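Local structure of glycerate 2-kinase (Pyrococcus horikoshii, 1X3L) at residues 123-128 with 183-188. The protein catalyses the ATP-dependent phosphorylation of D-glycerate to 2-phosphoglycerate, and also accepts other nucleotides or pyrophosphate as phosphate donor. Residues are numbered along the deposited sequence; the frame is centred on the assembly and turned at random.
Sequences DIVFIL and KMIKGT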
ATOM      1  N   ASP A 123       0.075   2.166  29.772  1.00 41.82           N
ATOM      2  CA  ASP A 123      -0.031   3.180  28.727  1.00 42.16           C
ATOM      3  C   ASP A 123      -0.365   2.535  27.383  1.00 41.85           C
ATOM      4  O   ASP A 123      -0.192   1.327  27.196  1.00 41.48           O
ATOM      5  CB  ASP A 123       1.277   3.959  28.575  1.00 43.29           C
ATOM      6  CG  ASP A 123       1.668   4.699  29.833  1.00 44.29           C
ATOM      7  OD1 ASP A 123       0.769   5.225  30.523  1.00 45.62           O
ATOM      8  OD2 ASP A 123       2.882   4.766  30.120  1.00 45.24           O
ATOM      9  N   ILE A 124      -0.838   3.352  26.450  1.00 40.87           N
ATOM     10  CA  ILE A 124      -1.180   2.885  25.115  1.00 40.07           C
ATOM     11  C   ILE A 124      -0.168   3.466  24.132  1.00 39.62           C
ATOM     12  O   ILE A 124       0.169   4.651  24.207  1.00 39.88           O
ATOM     13  CB  ILE A 124      -2.597   3.344  24.702  1.00 41.50           C
ATOM     14  CG1 ILE A 124      -3.642   2.684  25.604  1.00 41.56           C
ATOM     15  CG2 ILE A 124      -2.856   3.009  23.232  1.00 40.52           C
ATOM     16  CD1 ILE A 124      -5.072   3.020  25.237  1.00 42.42           C
ATOM     17  N   VAL A 125       0.325   2.631  23.225  1.00 37.26           N
ATOM     18  CA  VAL A 125       1.293   3.080  22.230  1.00 35.94           C
ATOM     19  C   VAL A 125       0.798   2.803  20.815  1.00 35.63           C
ATOM     20  O   VAL A 125       0.663   1.648  20.412  1.00 35.48           O
ATOM     21  CB  VAL A 125       2.659   2.376  22.399  1.00 36.42           C
ATOM     22  CG1 VAL A 125       3.632   2.874  21.339  1.00 35.55           C
ATOM     23  CG2 VAL A 125       3.213   2.625  23.799  1.00 37.72           C
ATOM     24  N   PHE A 126       0.525   3.868  20.067  1.00 35.61           N
ATOM     25  CA  PHE A 126       0.076   3.743  18.685  1.00 34.63           C
ATOM     26  C   PHE A 126       1.294   3.565  17.785  1.00 35.34           C
ATOM     27  O   PHE A 126       2.253   4.331  17.874  1.00 36.06           O
ATOM     28  CB  PHE A 126      -0.672   5.007  18.240  1.00 34.74           C
ATOM     29  CG  PHE A 126      -2.128   5.017  18.594  1.00 33.29           C
ATOM     30  CD1 PHE A 126      -3.053   4.354  17.797  1.00 35.30           C
ATOM     31  CD2 PHE A 126      -2.576   5.691  19.723  1.00 32.65           C
ATOM     32  CE1 PHE A 126      -4.407   4.362  18.117  1.00 35.11           C
ATOM     33  CE2 PHE A 126      -3.927   5.705  20.056  1.00 33.71           C
ATOM     34  CZ  PHE A 126      -4.844   5.041  19.252  1.00 35.80           C
ATOM     35  N   ILE A 127       1.263   2.548  16.933  1.00 33.82           N
ATOM     36  CA  ILE A 127       2.352   2.313  15.988  1.00 32.73           C
ATOM     37  C   ILE A 127       1.695   2.562  14.632  1.00 32.86           C
ATOM     38  O   ILE A 127       0.811   1.811  14.225  1.00 33.14           O
ATOM     39  CB  ILE A 127       2.864   0.858  16.048  1.00 32.06           C
ATOM     40  CG1 ILE A 127       3.292   0.511  17.476  1.00 32.37           C
ATOM     41  CG2 ILE A 127       4.043   0.685  15.096  1.00 29.97           C
ATOM     42  CD1 ILE A 127       4.489   1.306  17.978  1.00 32.32           C
ATOM     43  N   LEU A 128       2.108   3.628  13.951  1.00 32.28           N
ATOM     44  CA  LEU A 128       1.531   3.997  12.663  1.00 30.90           C
ATOM     45  C   LEU A 128       2.492   3.630  11.531  1.00 30.62           C
ATOM     46  O   LEU A 128       3.567   4.214  11.391  1.00 31.31           O
ATOM     47  CB  LEU A 128       1.211   5.500  12.668  1.00 28.56           C
ATOM     48  CG  LEU A 128       0.434   5.989  13.906  1.00 29.44           C
ATOM     49  CD1 LEU A 128       0.123   7.481  13.788  1.00 27.99           C
ATOM     50  CD2 LEU A 128      -0.868   5.199  14.050  1.00 28.02           C
ATOM     51  N   LYS A 183       7.726  -6.364  20.478  1.00 33.39           N
ATOM     52  CA  LYS A 183       8.209  -7.033  21.686  1.00 35.46           C
ATOM     53  C   LYS A 183       8.680  -6.030  22.736  1.00 36.34           C
ATOM     54  O   LYS A 183       8.798  -6.370  23.911  1.00 35.78           O
ATOM     55  CB  LYS A 183       9.355  -7.994  21.356  1.00 33.62           C
ATOM     56  CG  LYS A 183       8.931  -9.234  20.596  1.00 33.99           C
ATOM     57  CD  LYS A 183      10.111 -10.159  20.317  1.00 36.22           C
ATOM     58  CE  LYS A 183      10.690 -10.749  21.600  1.00 38.84           C
ATOM     59  NZ  LYS A 183      11.809 -11.700  21.318  1.00 39.54           N
ATOM     60  N   MET A 184       8.932  -4.795  22.309  1.00 37.13           N
ATOM     61  CA  MET A 184       9.402  -3.748  23.213  1.00 38.99           C
ATOM     62  C   MET A 184       8.277  -2.958  23.878  1.00 39.15           C
ATOM     63  O   MET A 184       8.534  -2.127  24.746  1.00 39.95           O
ATOM     64  CB  MET A 184      10.314  -2.772  22.460  1.00 40.65           C
ATOM     65  CG  MET A 184      11.553  -3.409  21.859  1.00 44.90           C
ATOM     66  SD  MET A 184      12.494  -2.243  20.846  1.00 52.11           S
ATOM     67  CE  MET A 184      13.728  -1.695  22.048  1.00 53.36           C
ATOM     68  N   ILE A 185       7.036  -3.208  23.473  1.00 37.60           N
ATOM     69  CA  ILE A 185       5.896  -2.495  24.049  1.00 37.74           C
ATOM     70  C   ILE A 185       5.478  -3.121  25.381  1.00 39.71           C
ATOM     71  O   ILE A 185       5.029  -4.267  25.425  1.00 40.76           O
ATOM     72  CB  ILE A 185       4.697  -2.513  23.081  1.00 37.50           C
ATOM     73  CG1 ILE A 185       5.079  -1.820  21.765  1.00 35.70           C
ATOM     74  CG2 ILE A 185       3.506  -1.829  23.717  1.00 37.11           C
ATOM     75  CD1 ILE A 185       4.011  -1.923  20.687  1.00 31.01           C
ATOM     76  N   LYS A 186       5.620  -2.363  26.463  1.00 40.67           N
ATOM     77  CA  LYS A 186       5.276  -2.858  27.794  1.00 41.79           C
ATOM     78  C   LYS A 186       3.781  -2.781  28.082  1.00 41.73           C
ATOM     79  O   LYS A 186       3.258  -3.559  28.882  1.00 43.28           O
ATOM     80  CB  LYS A 186       6.045  -2.074  28.862  1.00 43.06           C
ATOM     81  CG  LYS A 186       7.548  -2.088  28.661  1.00 46.69           C
ATOM     82  CD  LYS A 186       8.276  -1.257  29.710  1.00 51.53           C
ATOM     83  CE  LYS A 186       9.763  -1.168  29.391  1.00 53.34           C
ATOM     84  NZ  LYS A 186      10.543  -0.437  30.433  1.00 56.67           N
ATOM     85  N   GLY A 187       3.096  -1.847  27.431  1.00 40.07           N
ATOM     86  CA  GLY A 187       1.666  -1.708  27.650  1.00 39.75           C
ATOM     87  C   GLY A 187       0.810  -2.278  26.532  1.00 38.72           C
ATOM     88  O   GLY A 187       0.981  -3.424  26.113  1.00 38.48           O
ATOM     89  N   THR A 188      -0.129  -1.473  26.053  1.00 37.94           N
ATOM     90  CA  THR A 188      -1.006  -1.897  24.974  1.00 37.73           C
ATOM     91  C   THR A 188      -0.549  -1.281  23.661  1.00 36.58           C
ATOM     92  O   THR A 188      -0.395  -0.064  23.555  1.00 35.82           O
ATOM     93  CB  THR A 188      -2.465  -1.475  25.231  1.00 38.41           C
ATOM     94  OG1 THR A 188      -2.960  -2.149  26.393  1.00 40.55           O
ATOM     95  CG2 THR A 188      -3.339  -1.839  24.041  1.00 37.65           C
TER
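Thr188 takes up both hydrogen bonds of this contact with its main chain: its N donates to Asp123 O at 3.0 Å, and its O accepts from Val125 N at 2.8 Å. Both are nearly straight (173° and 169° at the hydrogen), bracketing Ile124 as in a regular parallel bridge. Each acceptor also receives a CA-H...O contact, Asp123 O from Gly187 CA and Thr188 O from Ile124 CA, the latter at 3.4 Å. Ile124 and Thr188 put their side chains on the same face of the sheet; the backbone of Ile124 bonds to Lys50 and Tyr52, toward strand 51-56. On the other face Ile185, in the loop between helix 180-183 and strand 188-194, meets Ile127 tip to tip, CD1 against a CG1 set anti to the carbonyl carbon (chi1 -56°), at 4.1 Å. Leu116 of helix 103-118 touches both Ile185 and Val125. The Asp123 carboxylate accepts from Lys50 N and Arg120 N, and Gly187 O from Asn259 ND2. Between the two segments side chains add only apolar packing, so the pairing of strands 124-129 and 188-194 starts here independently of side-chain polarity and continues through Val125 with Ile190.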